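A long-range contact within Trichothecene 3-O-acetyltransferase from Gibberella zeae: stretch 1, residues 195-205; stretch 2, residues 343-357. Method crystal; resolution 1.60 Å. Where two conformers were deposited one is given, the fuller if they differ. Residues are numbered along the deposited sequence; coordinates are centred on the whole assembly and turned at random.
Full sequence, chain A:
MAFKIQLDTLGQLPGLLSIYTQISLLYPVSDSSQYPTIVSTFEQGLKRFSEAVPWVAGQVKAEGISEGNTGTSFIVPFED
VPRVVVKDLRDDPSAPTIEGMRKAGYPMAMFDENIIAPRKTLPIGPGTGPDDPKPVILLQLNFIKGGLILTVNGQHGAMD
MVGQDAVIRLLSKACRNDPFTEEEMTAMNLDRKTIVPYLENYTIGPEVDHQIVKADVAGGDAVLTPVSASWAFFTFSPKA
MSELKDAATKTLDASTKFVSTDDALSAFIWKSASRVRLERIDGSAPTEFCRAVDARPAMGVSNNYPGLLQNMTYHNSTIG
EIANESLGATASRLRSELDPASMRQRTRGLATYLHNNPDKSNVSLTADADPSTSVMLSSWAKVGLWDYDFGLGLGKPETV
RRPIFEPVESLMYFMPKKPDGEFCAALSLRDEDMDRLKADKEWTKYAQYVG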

# COMPACT_ATOMS: atom_id res chain seq x y z
N ILE A 195 -8.67 2.62 -19.64
CA ILE A 195 -9.12 1.47 -18.83
C ILE A 195 -10.30 1.79 -17.90
O ILE A 195 -11.02 0.88 -17.46
CB ILE A 195 -7.94 0.79 -18.08
CG1 ILE A 195 -8.24 -0.70 -17.89
CG2 ILE A 195 -7.59 1.54 -16.77
CD1 ILE A 195 -7.05 -1.56 -17.53
N VAL A 196 -10.49 3.07 -17.59
CA VAL A 196 -11.67 3.54 -16.87
C VAL A 196 -12.50 4.38 -17.84
O VAL A 196 -12.12 5.51 -18.17
CB VAL A 196 -11.31 4.38 -15.61
CG1 VAL A 196 -12.59 4.83 -14.88
CG2 VAL A 196 -10.41 3.60 -14.66
N PRO A 197 -13.63 3.82 -18.32
CA PRO A 197 -14.47 4.58 -19.25
C PRO A 197 -15.03 5.83 -18.58
O PRO A 197 -15.52 5.76 -17.45
CB PRO A 197 -15.61 3.60 -19.57
CG PRO A 197 -15.07 2.25 -19.22
CD PRO A 197 -14.15 2.47 -18.06
N TYR A 198 -14.94 6.97 -19.26
CA TYR A 198 -15.36 8.23 -18.66
C TYR A 198 -16.87 8.41 -18.67
O TYR A 198 -17.58 7.77 -19.45
CB TYR A 198 -14.69 9.42 -19.36
CG TYR A 198 -13.18 9.40 -19.29
CD1 TYR A 198 -12.41 9.50 -20.45
CD2 TYR A 198 -12.51 9.27 -18.07
CE1 TYR A 198 -11.02 9.48 -20.41
CE2 TYR A 198 -11.12 9.24 -18.01
CZ TYR A 198 -10.39 9.35 -19.18
OH TYR A 198 -9.02 9.33 -19.13
N LEU A 199 -17.36 9.26 -17.77
CA LEU A 199 -18.76 9.64 -17.74
C LEU A 199 -18.99 10.75 -18.76
O LEU A 199 -18.14 11.63 -18.92
CB LEU A 199 -19.18 10.08 -16.33
CG LEU A 199 -19.05 9.07 -15.18
CD1 LEU A 199 -19.34 9.71 -13.84
CD2 LEU A 199 -19.94 7.84 -15.39
N GLU A 200 -20.13 10.71 -19.44
CA GLU A 200 -20.45 11.69 -20.47
C GLU A 200 -21.02 12.96 -19.85
O GLU A 200 -21.81 12.89 -18.91
CB GLU A 200 -21.43 11.08 -21.48
N ASN A 201 -20.60 14.12 -20.38
CA ASN A 201 -21.09 15.44 -19.95
C ASN A 201 -21.04 15.66 -18.45
O ASN A 201 -21.99 16.17 -17.84
CB ASN A 201 -22.50 15.70 -20.50
CG ASN A 201 -22.57 15.63 -22.01
OD1 ASN A 201 -21.81 16.31 -22.71
ND2 ASN A 201 -23.47 14.81 -22.52
N TYR A 202 -19.92 15.27 -17.85
CA TYR A 202 -19.76 15.29 -16.41
C TYR A 202 -18.99 16.52 -15.99
O TYR A 202 -17.95 16.85 -16.56
CB TYR A 202 -19.01 14.03 -15.96
CG TYR A 202 -18.89 13.85 -14.46
CD1 TYR A 202 -19.94 13.30 -13.72
CD2 TYR A 202 -17.72 14.21 -13.79
CE1 TYR A 202 -19.83 13.12 -12.34
CE2 TYR A 202 -17.61 14.04 -12.41
CZ TYR A 202 -18.66 13.50 -11.69
OH TYR A 202 -18.54 13.33 -10.33
N THR A 203 -19.51 17.21 -14.98
CA THR A 203 -18.79 18.31 -14.36
C THR A 203 -18.34 17.90 -12.96
O THR A 203 -17.16 17.63 -12.73
CB THR A 203 -19.64 19.61 -14.32
OG1 THR A 203 -21.00 19.30 -14.00
CG2 THR A 203 -19.59 20.31 -15.68
N ILE A 204 -19.29 17.84 -12.02
CA ILE A 204 -19.00 17.43 -10.65
C ILE A 204 -20.23 16.80 -10.01
O ILE A 204 -21.35 17.28 -10.19
CB ILE A 204 -18.43 18.62 -9.81
CG1 ILE A 204 -17.91 18.14 -8.46
CG2 ILE A 204 -19.46 19.76 -9.67
CD1 ILE A 204 -16.89 19.06 -7.88
N GLY A 205 -20.03 15.71 -9.28
CA GLY A 205 -21.12 15.02 -8.61
C GLY A 205 -20.64 14.39 -7.31
O GLY A 205 -19.49 14.59 -6.92
N MET A 343 -18.82 1.30 -6.53
CA MET A 343 -17.38 1.47 -6.73
C MET A 343 -17.07 1.87 -8.17
O MET A 343 -16.23 2.75 -8.41
CB MET A 343 -16.63 0.21 -6.33
CG MET A 343 -16.20 0.19 -4.88
SD MET A 343 -14.93 1.44 -4.49
CE MET A 343 -13.79 1.26 -5.85
N ARG A 344 -17.75 1.24 -9.13
CA ARG A 344 -17.53 1.55 -10.53
C ARG A 344 -17.95 2.98 -10.86
O ARG A 344 -17.17 3.73 -11.46
CB ARG A 344 -18.25 0.55 -11.45
CG ARG A 344 -17.93 0.77 -12.92
CD ARG A 344 -18.56 -0.29 -13.80
NE ARG A 344 -18.25 -0.05 -15.21
CZ ARG A 344 -19.08 0.53 -16.08
NH1 ARG A 344 -20.29 0.92 -15.70
NH2 ARG A 344 -18.69 0.71 -17.33
N GLN A 345 -19.15 3.39 -10.44
CA GLN A 345 -19.64 4.74 -10.72
C GLN A 345 -18.72 5.80 -10.11
O GLN A 345 -18.35 6.78 -10.76
CB GLN A 345 -21.10 4.91 -10.26
CG GLN A 345 -21.69 6.33 -10.42
CD GLN A 345 -21.86 6.78 -11.87
OE1 GLN A 345 -21.87 7.99 -12.15
NE2 GLN A 345 -22.00 5.84 -12.79
N ARG A 346 -18.33 5.59 -8.85
CA ARG A 346 -17.50 6.55 -8.14
C ARG A 346 -16.14 6.68 -8.81
O ARG A 346 -15.65 7.79 -9.04
CB ARG A 346 -17.36 6.15 -6.67
CG ARG A 346 -18.68 6.31 -5.88
CD ARG A 346 -18.53 5.94 -4.41
NE ARG A 346 -17.51 6.75 -3.77
CZ ARG A 346 -16.35 6.28 -3.32
NH1 ARG A 346 -16.08 4.97 -3.40
NH2 ARG A 346 -15.47 7.11 -2.78
N THR A 347 -15.55 5.54 -9.15
CA THR A 347 -14.22 5.50 -9.75
C THR A 347 -14.25 6.15 -11.14
O THR A 347 -13.33 6.89 -11.51
CB THR A 347 -13.68 4.05 -9.79
OG1 THR A 347 -13.62 3.55 -8.45
CG2 THR A 347 -12.27 4.00 -10.40
N ARG A 348 -15.31 5.88 -11.90
CA ARG A 348 -15.48 6.53 -13.21
C ARG A 348 -15.61 8.05 -13.05
O ARG A 348 -15.09 8.81 -13.87
CB ARG A 348 -16.68 5.96 -13.96
CG ARG A 348 -16.47 4.54 -14.45
CD ARG A 348 -17.71 4.03 -15.16
NE ARG A 348 -17.93 4.72 -16.42
CZ ARG A 348 -19.09 4.77 -17.08
NH1 ARG A 348 -20.18 4.19 -16.58
NH2 ARG A 348 -19.18 5.43 -18.23
N GLY A 349 -16.30 8.48 -11.99
CA GLY A 349 -16.46 9.90 -11.70
C GLY A 349 -15.14 10.58 -11.38
O GLY A 349 -14.82 11.63 -11.96
N LEU A 350 -14.36 9.98 -10.48
CA LEU A 350 -13.04 10.50 -10.14
C LEU A 350 -12.14 10.58 -11.39
O LEU A 350 -11.52 11.63 -11.65
CB LEU A 350 -12.38 9.66 -9.04
CG LEU A 350 -10.96 10.08 -8.66
CD1 LEU A 350 -10.89 11.55 -8.17
CD2 LEU A 350 -10.39 9.16 -7.62
N ALA A 351 -12.08 9.50 -12.16
CA ALA A 351 -11.28 9.49 -13.39
C ALA A 351 -11.74 10.58 -14.36
O ALA A 351 -10.91 11.26 -14.95
CB ALA A 351 -11.30 8.11 -14.06
N THR A 352 -13.05 10.75 -14.50
CA THR A 352 -13.61 11.75 -15.42
C THR A 352 -13.26 13.18 -14.99
O THR A 352 -12.84 14.00 -15.81
CB THR A 352 -15.14 11.58 -15.60
OG1 THR A 352 -15.40 10.26 -16.10
CG2 THR A 352 -15.68 12.58 -16.60
N TYR A 353 -13.42 13.46 -13.69
CA TYR A 353 -13.05 14.77 -13.16
C TYR A 353 -11.58 15.08 -13.42
O TYR A 353 -11.23 16.18 -13.86
CB TYR A 353 -13.35 14.86 -11.66
CG TYR A 353 -13.10 16.24 -11.11
CD1 TYR A 353 -14.09 17.23 -11.17
CD2 TYR A 353 -11.87 16.58 -10.53
CE1 TYR A 353 -13.87 18.50 -10.67
CE2 TYR A 353 -11.64 17.86 -10.03
CZ TYR A 353 -12.64 18.81 -10.10
OH TYR A 353 -12.42 20.08 -9.60
N LEU A 354 -10.72 14.10 -13.14
CA LEU A 354 -9.29 14.25 -13.42
C LEU A 354 -9.06 14.51 -14.91
O LEU A 354 -8.35 15.45 -15.29
CB LEU A 354 -8.53 13.00 -12.97
CG LEU A 354 -8.32 12.90 -11.46
CD1 LEU A 354 -8.04 11.44 -11.08
CD2 LEU A 354 -7.20 13.83 -10.97
N HIS A 355 -9.66 13.68 -15.75
CA HIS A 355 -9.50 13.82 -17.19
C HIS A 355 -9.90 15.21 -17.68
O HIS A 355 -9.22 15.81 -18.54
CB HIS A 355 -10.32 12.73 -17.89
CG HIS A 355 -10.27 12.80 -19.39
ND1 HIS A 355 -9.10 12.62 -20.10
CD2 HIS A 355 -11.24 13.03 -20.31
CE1 HIS A 355 -9.35 12.72 -21.39
NE2 HIS A 355 -10.64 12.98 -21.55
N ASN A 356 -11.00 15.73 -17.13
CA ASN A 356 -11.57 17.01 -17.56
C ASN A 356 -10.83 18.24 -17.04
O ASN A 356 -11.12 19.37 -17.45
CB ASN A 356 -13.04 17.11 -17.12
CG ASN A 356 -13.96 16.16 -17.89
OD1 ASN A 356 -13.61 15.67 -18.97
ND2 ASN A 356 -15.14 15.92 -17.33
N ASN A 357 -9.89 18.02 -16.12
CA ASN A 357 -9.19 19.13 -15.48
C ASN A 357 -7.68 19.11 -15.71
O ASN A 357 -6.99 18.25 -15.17
CB ASN A 357 -9.51 19.14 -13.98
CG ASN A 357 -10.87 19.74 -13.70
OD1 ASN A 357 -11.00 20.96 -13.62
ND2 ASN A 357 -11.89 18.89 -13.58
O HOH W 1 -17.43 14.30 -19.06
O HOH W 2 -15.35 17.29 -14.74

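A segment with no regular secondary structure makes all three of its assigned direct hydrogen bonds to the helix through its main chain: three consecutive residues, Pro197, Tyr198 and Leu199, each give a backbone polar group to a helix side chain. Arg348 supplies two of these bonds. Its NE donates to Pro197 O at 2.8 Å, nearly linearly, and its NH2 donates to Tyr198 O at 3.1 Å with a more bent geometry. Both carbonyls lie near the guanidinium plane, at its edge, where the N-H groups point, while Leu199 CD2 covers one face, 3.6 Å from Arg348 CZ. A long side chain with several donors suits this position, since it can span two successive carbonyls.

One helical turn later, Thr352 continues the pattern. Its OG1 accepts from Leu199 N at 2.8 Å and donates to Arg348 O at 2.7 Å. The hydroxyl thus satisfies an amide of the loop while remaining tied to its own helix, and the m rotamer places it for both tasks. Here the backbones run close, with Tyr198 CA and Thr352 CA 5.1 Å apart.

Next to these hydrogen bonds, apolar groups fill space. Val196 points toward the helix and sets CG1 3.6 Å from Ala351 CB; the small alanine side chain lets the valine settle against the helix surface, 3.7 Å from Arg348 CA. Leu199 leaves its backbone sideways, but its end reaches the helix, where CD1 lies 3.6 Å from Gly349 CA. With no side chain at Gly349, the helix backbone is accessible to this methyl group and also to the Tyr202 ring, whose CE2 approaches Gly349 O at 3.7 Å. An ideal CB on Gly349 would lie 3.4 Å from Tyr202 OH. Tyr202 also packs its CB 3.7 Å from Thr352 CG2, so the threonine contributes a methyl contact as well as its hydroxyl.

Tyr198 and His355 form an offset stack, their centroids 4.0 Å apart and their planes within 10° of parallel. His355 CB extends the overlap with a CH-pi contact, 3.9 Å from the centroid of the Tyr198 ring.

Next to His355 in sequence, Asn356 makes water-mediated links. Water 1 donates to Leu199 O and accepts from Tyr202 N and Asn356 ND2; water 2 donates to Thr203 O and accepts from the same Asn356 ND2. The exposed asparagine amide therefore links the helix to the loop through solvent. Further along stretch 1, Ile204 CD1 rests 4.1 Å from Tyr353 CE1. Altogether the contact buries 827 Å², summed over both sides.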